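Side-chain contact in putative adenylate cyclase (Vibrio parahaemolyticus, PDB 2ACA), which is a putative class IV-like adenylate cyclase of the CYTH family, which would convert ATP to cyclic AMP, though its function has not been established: residues D45-T50 with S174-L179. Sequence-based numbering, arbitrary orientation.
Sequences DWFYDT and SYKEIL. With PO4 (phosphate ion), chain C.
F47 sets the far end of its ring into the corner formed by the aliphatic chain of K176 and the Y175 ring. Its CE2 lies 3.5 Å from K176 CB, and F47 CD2 continues the contact, 3.9 Å from K176 CD. The lysine can run beside the ring because its CG is anti to the backbone N (chi1 175°) and the chain beyond stays extended; the ring and the lysine chain lie alongside each other, pointing opposite ways. On the Y175 side the touch is lighter: Y175 CD2 sits at the edge of the phenylalanine ring, near its plane, 4.2 Å from F47 CZ.

Further along the tyrosine the contact turns polar. D45 sets its carboxylate steeply against the Y175 ring, the planes 79° apart, and a water joins the two groups, donating to D45 OD1 at 2.6 Å and accepting from Y175 OH at 2.6 Å. The other carboxylate oxygen, D45 OD2, is held by a salt bridge to R65 on strand 61-68, while K113 makes a cation-pi contact with the Y175 ring. A phosphate ion, probably from the crystallisation liquor, takes a weak hydrogen bond from Y175 N to its O4 (2.8 Å).

The C-terminal loop thus packs against strand 35-49 of the antiparallel sheet; D45, with R65 and K113 from the flanking strands, is consistent with the charged triphosphate tunnel of CYTH proteins, which this loop would border.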
ATOM      1  N   ASP A  45     -11.649  -3.755  -9.950  1.00 12.37           N
ATOM      2  CA  ASP A  45     -10.251  -3.568 -10.292  1.00 14.40           C
ATOM      3  C   ASP A  45     -10.067  -2.250 -11.034  1.00 14.99           C
ATOM      4  O   ASP A  45     -10.869  -1.877 -11.898  1.00 14.12           O
ATOM      5  CB  ASP A  45      -9.730  -4.729 -11.147  1.00 20.25           C
ATOM      6  CG  ASP A  45      -9.672  -6.041 -10.375  1.00 21.74           C
ATOM      7  OD1 ASP A  45     -10.711  -6.726 -10.281  1.00 23.22           O
ATOM      8  OD2 ASP A  45      -8.589  -6.379  -9.847  1.00 23.83           O
ATOM      9  N   TRP A  46      -9.012  -1.540 -10.663  1.00 17.85           N
ATOM     10  CA  TRP A  46      -8.667  -0.270 -11.278  1.00 17.14           C
ATOM     11  C   TRP A  46      -7.260  -0.427 -11.820  1.00 16.99           C
ATOM     12  O   TRP A  46      -6.319  -0.589 -11.042  1.00 19.92           O
ATOM     13  CB  TRP A  46      -8.676   0.842 -10.230  1.00 13.68           C
ATOM     14  CG  TRP A  46     -10.022   1.234  -9.747  1.00 14.06           C
ATOM     15  CD1 TRP A  46     -10.815   2.222 -10.255  1.00 17.28           C
ATOM     16  CD2 TRP A  46     -10.729   0.689  -8.625  1.00 15.99           C
ATOM     17  NE1 TRP A  46     -11.969   2.334  -9.513  1.00 18.48           N
ATOM     18  CE2 TRP A  46     -11.945   1.403  -8.509  1.00 15.54           C
ATOM     19  CE3 TRP A  46     -10.454  -0.332  -7.703  1.00 16.86           C
ATOM     20  CZ2 TRP A  46     -12.884   1.132  -7.509  1.00 17.72           C
ATOM     21  CZ3 TRP A  46     -11.385  -0.602  -6.709  1.00 18.90           C
ATOM     22  CH2 TRP A  46     -12.590   0.130  -6.620  1.00 18.85           C
ATOM     23  N   PHE A  47      -7.112  -0.402 -13.142  1.00 14.29           N
ATOM     24  CA  PHE A  47      -5.792  -0.528 -13.754  1.00 15.79           C
ATOM     25  C   PHE A  47      -5.205   0.863 -13.987  1.00 15.45           C
ATOM     26  O   PHE A  47      -5.902   1.764 -14.460  1.00 14.77           O
ATOM     27  CB  PHE A  47      -5.875  -1.276 -15.087  1.00 15.38           C
ATOM     28  CG  PHE A  47      -6.355  -2.690 -14.958  1.00 19.25           C
ATOM     29  CD1 PHE A  47      -7.649  -2.964 -14.518  1.00 17.52           C
ATOM     30  CD2 PHE A  47      -5.504  -3.754 -15.254  1.00 19.23           C
ATOM     31  CE1 PHE A  47      -8.089  -4.282 -14.371  1.00 20.29           C
ATOM     32  CE2 PHE A  47      -5.930  -5.072 -15.112  1.00 21.18           C
ATOM     33  CZ  PHE A  47      -7.225  -5.337 -14.669  1.00 21.32           C
ATOM     34  N   TYR A  48      -3.922   1.023 -13.673  1.00 16.81           N
ATOM     35  CA  TYR A  48      -3.247   2.310 -13.842  1.00 13.92           C
ATOM     36  C   TYR A  48      -2.047   2.284 -14.766  1.00 15.35           C
ATOM     37  O   TYR A  48      -1.420   1.244 -14.981  1.00 14.93           O
ATOM     38  CB  TYR A  48      -2.761   2.848 -12.498  1.00 10.37           C
ATOM     39  CG  TYR A  48      -3.847   3.227 -11.541  1.00 10.84           C
ATOM     40  CD1 TYR A  48      -4.535   2.256 -10.824  1.00 10.59           C
ATOM     41  CD2 TYR A  48      -4.185   4.561 -11.342  1.00 10.51           C
ATOM     42  CE1 TYR A  48      -5.531   2.604  -9.935  1.00 13.62           C
ATOM     43  CE2 TYR A  48      -5.183   4.918 -10.451  1.00 13.08           C
ATOM     44  CZ  TYR A  48      -5.849   3.937  -9.754  1.00 13.18           C
ATOM     45  OH  TYR A  48      -6.841   4.276  -8.879  1.00 15.49           O
ATOM     46  N   ASP A  49      -1.726   3.462 -15.290  1.00 11.51           N
ATOM     47  CA  ASP A  49      -0.569   3.643 -16.153  1.00 16.20           C
ATOM     48  C   ASP A  49      -0.346   5.141 -16.379  1.00 16.60           C
ATOM     49  O   ASP A  49      -1.213   5.956 -16.078  1.00 17.48           O
ATOM     50  CB  ASP A  49      -0.754   2.930 -17.497  1.00 23.32           C
ATOM     51  CG  ASP A  49       0.580   2.532 -18.129  1.00 24.65           C
ATOM     52  OD1 ASP A  49       1.607   3.154 -17.774  1.00 26.26           O
ATOM     53  OD2 ASP A  49       0.608   1.608 -18.975  1.00 24.75           O
ATOM     54  N   THR A  50       0.821   5.496 -16.899  1.00 19.17           N
ATOM     55  CA  THR A  50       1.139   6.892 -17.159  1.00 21.88           C
ATOM     56  C   THR A  50       0.476   7.321 -18.465  1.00 23.68           C
ATOM     57  O   THR A  50      -0.148   6.508 -19.156  1.00 23.34           O
ATOM     58  CB  THR A  50       2.654   7.094 -17.292  1.00 19.78           C
ATOM     59  OG1 THR A  50       3.128   6.392 -18.446  1.00 22.49           O
ATOM     60  CG2 THR A  50       3.375   6.560 -16.058  1.00 19.97           C
ATOM     61  N   SER A 174      -6.749 -12.907 -21.171  1.00 40.23           N
ATOM     62  CA  SER A 174      -6.824 -12.502 -19.776  1.00 42.99           C
ATOM     63  C   SER A 174      -7.930 -11.482 -19.544  1.00 43.72           C
ATOM     64  O   SER A 174      -8.446 -10.893 -20.490  1.00 42.87           O
ATOM     65  CB  SER A 174      -5.479 -11.933 -19.327  1.00113.28           C
ATOM     66  OG  SER A 174      -4.416 -12.699 -19.850  1.00114.30           O
ATOM     67  N   TYR A 175      -8.281 -11.297 -18.275  1.00 67.79           N
ATOM     68  CA  TYR A 175      -9.314 -10.355 -17.854  1.00 69.35           C
ATOM     69  C   TYR A 175      -9.200  -9.040 -18.634  1.00 69.43           C
ATOM     70  O   TYR A 175     -10.049  -8.715 -19.476  1.00 70.55           O
ATOM     71  CB  TYR A 175      -9.158 -10.104 -16.351  1.00 55.64           C
ATOM     72  CG  TYR A 175     -10.265  -9.305 -15.716  1.00 57.20           C
ATOM     73  CD1 TYR A 175     -11.584  -9.446 -16.147  1.00 56.76           C
ATOM     74  CD2 TYR A 175     -10.007  -8.452 -14.642  1.00 58.31           C
ATOM     75  CE1 TYR A 175     -12.621  -8.761 -15.526  1.00 57.63           C
ATOM     76  CE2 TYR A 175     -11.038  -7.764 -14.010  1.00 58.20           C
ATOM     77  CZ  TYR A 175     -12.343  -7.927 -14.459  1.00 57.91           C
ATOM     78  OH  TYR A 175     -13.381  -7.277 -13.833  1.00 59.59           O
ATOM     79  N   LYS A 176      -8.138  -8.292 -18.338  1.00 49.88           N
ATOM     80  CA  LYS A 176      -7.869  -7.019 -19.005  1.00 50.51           C
ATOM     81  C   LYS A 176      -7.455  -7.301 -20.424  1.00 50.87           C
ATOM     82  O   LYS A 176      -7.938  -6.674 -21.375  1.00 50.86           O
ATOM     83  CB  LYS A 176      -6.707  -6.282 -18.355  1.00 86.90           C
ATOM     84  CG  LYS A 176      -6.307  -4.999 -19.091  1.00 88.20           C
ATOM     85  CD  LYS A 176      -4.828  -4.711 -18.924  1.00 88.88           C
ATOM     86  CE  LYS A 176      -4.515  -3.236 -19.129  1.00 88.66           C
ATOM     87  NZ  LYS A 176      -3.073  -2.985 -18.869  1.00 88.10           N
ATOM     88  N   GLU A 177      -6.512  -8.232 -20.535  1.00108.09           N
ATOM     89  CA  GLU A 177      -5.979  -8.646 -21.811  1.00108.20           C
ATOM     90  C   GLU A 177      -7.130  -8.793 -22.780  1.00107.87           C
ATOM     91  O   GLU A 177      -6.923  -8.783 -23.990  1.00108.94           O
ATOM     92  CB  GLU A 177      -5.161  -9.929 -21.648  1.00126.20           C
ATOM     93  CG  GLU A 177      -3.805  -9.692 -20.964  1.00127.88           C
ATOM     94  CD  GLU A 177      -3.889  -8.716 -19.793  1.00129.91           C
ATOM     95  OE1 GLU A 177      -4.737  -8.937 -18.899  1.00130.78           O
ATOM     96  OE2 GLU A 177      -3.114  -7.730 -19.770  1.00130.08           O
ATOM     97  N   ILE A 178      -8.340  -8.939 -22.232  1.00 60.69           N
ATOM     98  CA  ILE A 178      -9.536  -8.987 -23.057  1.00 59.47           C
ATOM     99  C   ILE A 178     -10.932  -8.964 -22.497  1.00 60.08           C
ATOM    100  O   ILE A 178     -11.440  -9.869 -21.822  1.00 60.20           O
ATOM    101  CB  ILE A 178      -9.444 -10.087 -24.146  1.00100.60           C
ATOM    102  CG1 ILE A 178      -9.226  -9.360 -25.474  1.00 99.47           C
ATOM    103  CG2 ILE A 178     -10.725 -10.965 -24.235  1.00100.37           C
ATOM    104  CD1 ILE A 178      -8.961 -10.253 -26.617  1.00 99.20           C
ATOM    105  N   LEU A 179     -11.519  -7.844 -22.848  1.00 81.46           N
ATOM    106  CA  LEU A 179     -12.876  -7.436 -22.596  1.00 81.21           C
ATOM    107  C   LEU A 179     -12.715  -5.964 -22.557  1.00 81.60           C
ATOM    108  O   LEU A 179     -13.211  -5.239 -21.688  1.00 80.48           O
ATOM    109  CB  LEU A 179     -13.518  -7.944 -21.328  1.00 89.17           C
ATOM    110  CG  LEU A 179     -14.936  -7.962 -21.954  1.00 88.97           C
ATOM    111  CD1 LEU A 179     -15.148  -9.272 -22.706  1.00 92.70           C
ATOM    112  CD2 LEU A 179     -16.026  -7.815 -20.926  1.00 92.06           C
TER
HETATM  113  P   PO4 C 303      -5.645 -12.129 -15.398  1.00 67.27           P
HETATM  114  O1  PO4 C 303      -4.655 -11.413 -14.554  1.00 67.51           O
HETATM  115  O2  PO4 C 303      -6.612 -12.842 -14.524  1.00 66.48           O
HETATM  116  O3  PO4 C 303      -4.941 -13.111 -16.263  1.00 65.81           O
HETATM  117  O4  PO4 C 303      -6.370 -11.153 -16.252  1.00 66.95           O
HETATM  118  O   HOH W   1     -13.093  -6.681 -11.345  1.00 28.97           O